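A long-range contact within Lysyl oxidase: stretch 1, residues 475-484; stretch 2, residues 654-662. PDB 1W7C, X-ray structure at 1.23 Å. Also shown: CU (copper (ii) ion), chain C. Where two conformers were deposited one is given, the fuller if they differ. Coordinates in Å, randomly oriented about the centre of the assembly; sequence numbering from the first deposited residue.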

# COMPACT_ATOMS: atom_id res chain seq x y z
N TYR A 475 -12.11 -25.20 5.03
CA TYR A 475 -12.00 -24.57 3.73
C TYR A 475 -12.75 -23.26 3.60
O TYR A 475 -12.82 -22.71 2.51
CB TYR A 475 -12.50 -25.52 2.63
CG TYR A 475 -11.78 -26.83 2.59
CD1 TYR A 475 -10.56 -26.96 1.94
CD2 TYR A 475 -12.32 -27.98 3.19
CE1 TYR A 475 -9.89 -28.15 1.91
CE2 TYR A 475 -11.66 -29.20 3.14
CZ TYR A 475 -10.43 -29.28 2.51
OH TYR A 475 -9.75 -30.48 2.47
N GLY A 476 -13.28 -22.75 4.70
CA GLY A 476 -14.03 -21.50 4.64
C GLY A 476 -14.77 -21.26 5.92
O GLY A 476 -14.92 -22.19 6.74
N LEU A 477 -15.21 -20.02 6.10
CA LEU A 477 -16.02 -19.61 7.22
C LEU A 477 -17.50 -19.70 6.86
O LEU A 477 -17.87 -19.49 5.73
CB LEU A 477 -15.66 -18.16 7.61
CG LEU A 477 -14.19 -17.93 7.98
CD1 LEU A 477 -13.92 -16.50 8.21
CD2 LEU A 477 -13.81 -18.76 9.19
N LYS A 478 -18.32 -20.04 7.84
CA LYS A 478 -19.77 -19.98 7.66
C LYS A 478 -20.21 -18.54 7.73
O LYS A 478 -20.14 -17.91 8.79
CB LYS A 478 -20.47 -20.79 8.73
CG LYS A 478 -21.97 -20.92 8.49
CD LYS A 478 -22.64 -21.64 9.65
CE LYS A 478 -24.14 -21.56 9.56
NZ LYS A 478 -24.79 -22.34 10.66
N ILE A 479 -20.62 -18.00 6.59
CA ILE A 479 -20.96 -16.58 6.48
C ILE A 479 -22.44 -16.32 6.22
O ILE A 479 -22.87 -15.17 6.22
CB ILE A 479 -20.10 -15.89 5.40
CG1 ILE A 479 -20.34 -16.51 4.02
CG2 ILE A 479 -18.61 -15.94 5.81
CD1 ILE A 479 -19.64 -15.76 2.87
N HIS A 480 -23.21 -17.38 6.03
CA HIS A 480 -24.67 -17.22 6.03
C HIS A 480 -25.23 -18.60 6.42
O HIS A 480 -24.45 -19.55 6.68
CB HIS A 480 -25.19 -16.66 4.69
CG HIS A 480 -26.55 -16.05 4.80
ND1 HIS A 480 -27.69 -16.75 4.52
CD2 HIS A 480 -26.94 -14.81 5.16
CE1 HIS A 480 -28.75 -15.98 4.74
NE2 HIS A 480 -28.31 -14.79 5.12
N ASP A 481 -26.55 -18.73 6.55
CA ASP A 481 -27.13 -19.90 7.19
C ASP A 481 -26.62 -21.21 6.62
O ASP A 481 -26.33 -22.14 7.38
CB ASP A 481 -28.66 -19.92 7.05
CG ASP A 481 -29.34 -18.71 7.67
OD1 ASP A 481 -30.29 -18.91 8.46
OD2 ASP A 481 -29.03 -17.54 7.41
N VAL A 482 -26.51 -21.30 5.29
CA VAL A 482 -25.97 -22.50 4.64
C VAL A 482 -24.88 -22.17 3.63
O VAL A 482 -24.70 -22.89 2.63
CB VAL A 482 -27.08 -23.38 4.01
CG1 VAL A 482 -27.98 -23.94 5.10
CG2 VAL A 482 -27.84 -22.63 2.96
N LEU A 483 -24.08 -21.16 3.97
CA LEU A 483 -23.09 -20.63 3.03
C LEU A 483 -21.70 -20.58 3.64
O LEU A 483 -21.53 -20.07 4.75
CB LEU A 483 -23.46 -19.21 2.60
CG LEU A 483 -22.72 -18.65 1.39
CD1 LEU A 483 -23.03 -19.49 0.17
CD2 LEU A 483 -23.04 -17.20 1.12
N SER A 484 -20.72 -21.13 2.92
CA SER A 484 -19.31 -20.97 3.24
C SER A 484 -18.67 -19.93 2.34
O SER A 484 -18.91 -19.90 1.15
CB SER A 484 -18.59 -22.26 2.94
OG SER A 484 -17.24 -22.12 3.29
N HIS A 654 -7.73 -15.00 -0.34
CA HIS A 654 -9.05 -14.47 0.00
C HIS A 654 -9.83 -15.53 0.77
O HIS A 654 -10.16 -16.58 0.25
CB HIS A 654 -9.78 -14.06 -1.26
CG HIS A 654 -10.96 -13.20 -1.03
ND1 HIS A 654 -11.77 -12.78 -2.06
CD2 HIS A 654 -11.42 -12.55 0.08
CE1 HIS A 654 -12.72 -11.98 -1.59
NE2 HIS A 654 -12.53 -11.83 -0.29
N LEU A 655 -10.14 -15.19 2.02
CA LEU A 655 -10.94 -15.99 2.94
C LEU A 655 -12.16 -15.11 3.28
O LEU A 655 -12.13 -14.32 4.26
CB LEU A 655 -10.15 -16.33 4.20
CG LEU A 655 -10.91 -17.24 5.16
CD1 LEU A 655 -11.08 -18.65 4.59
CD2 LEU A 655 -10.25 -17.32 6.54
N PRO A 656 -13.20 -15.15 2.47
CA PRO A 656 -14.31 -14.23 2.65
C PRO A 656 -14.98 -14.35 4.02
O PRO A 656 -15.12 -15.41 4.57
CB PRO A 656 -15.26 -14.61 1.53
CG PRO A 656 -14.34 -15.11 0.44
CD PRO A 656 -13.34 -15.91 1.21
N ASN A 657 -15.39 -13.20 4.52
CA ASN A 657 -16.08 -13.10 5.79
C ASN A 657 -17.33 -12.23 5.61
O ASN A 657 -17.76 -11.96 4.48
CB ASN A 657 -15.11 -12.60 6.89
CG ASN A 657 -14.75 -11.14 6.78
OD1 ASN A 657 -15.43 -10.27 7.33
ND2 ASN A 657 -13.68 -10.84 6.00
N SER A 658 -17.94 -11.78 6.71
CA SER A 658 -19.10 -10.89 6.63
C SER A 658 -18.83 -9.66 5.79
O SER A 658 -19.74 -9.13 5.14
CB SER A 658 -19.51 -10.47 8.04
OG SER A 658 -18.51 -9.68 8.66
N ASN A 659 -17.57 -9.20 5.77
CA ASN A 659 -17.24 -7.98 5.03
C ASN A 659 -17.18 -8.19 3.53
O ASN A 659 -16.84 -7.26 2.82
CB ASN A 659 -15.95 -7.32 5.57
CG ASN A 659 -16.15 -5.86 5.90
OD1 ASN A 659 -17.17 -5.51 6.53
ND2 ASN A 659 -15.25 -4.99 5.46
N ASP A 660 -17.53 -9.41 3.08
CA ASP A 660 -17.67 -9.76 1.68
C ASP A 660 -19.13 -10.00 1.24
O ASP A 660 -19.36 -10.41 0.11
CB ASP A 660 -16.82 -10.98 1.38
CG ASP A 660 -15.37 -10.74 1.59
OD1 ASP A 660 -14.73 -10.20 0.63
OD2 ASP A 660 -14.82 -11.01 2.67
N LEU A 661 -20.09 -9.77 2.13
CA LEU A 661 -21.52 -9.90 1.80
C LEU A 661 -22.22 -8.57 1.93
O LEU A 661 -22.11 -7.94 2.97
CB LEU A 661 -22.21 -10.92 2.71
CG LEU A 661 -21.77 -12.38 2.57
CD1 LEU A 661 -22.50 -13.21 3.64
CD2 LEU A 661 -21.97 -12.89 1.17
N PRO A 662 -22.96 -8.12 0.92
CA PRO A 662 -23.24 -8.84 -0.33
C PRO A 662 -22.10 -8.92 -1.34
O PRO A 662 -22.14 -9.79 -2.20
CB PRO A 662 -24.43 -8.08 -0.91
CG PRO A 662 -24.22 -6.67 -0.42
CD PRO A 662 -23.68 -6.85 0.99
CU CU C . -11.64 -13.35 -3.99
O HOH W 1 -13.58 -13.17 -5.02

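No hydrogen bond crosses between these two stretches, whose touching residues are at least 177 positions apart in sequence; packing joins them, burying 367 Å² in total. Ile 479 has the largest area covered by the other stretch, its CA-to-CB bond pointing toward stretch 2. Its branched side chain suits the place: CG2 lies 3.7 Å from Pro 656 O and 3.8 Å from Asn 657 CA, against the backbone, while CD1 meets Leu 661 CD1 at 3.9 Å. Leu 661 (m, t) also points toward its partner and sets CD1 3.3 Å from Ile 479 O, a tight approach; its CD2 lies 4.4 Å from Leu 483 CD2. At the other end, Leu 477 CD1 packs 4.1 Å from Leu 655 CD2 and 4.0 Å from Pro 656 O. Gly 476 CA is 4.1 Å from Leu 655 CD1; a CB here would clash with Ser 484 OG, at 2.3 Å. Each stretch braces itself internally. Ile 479 N donates to Leu 483 O (2.9 Å), and Leu 483 N to His 480 O (3.2 Å), closing a turn. Asp 660 pins the second stretch, accepting from Asn 657 N at OD2 (2.9 Å) and from His 654 NE2 at OD1 (2.9 Å), which leaves His 654 ND1 to bind CU at 2.0 Å.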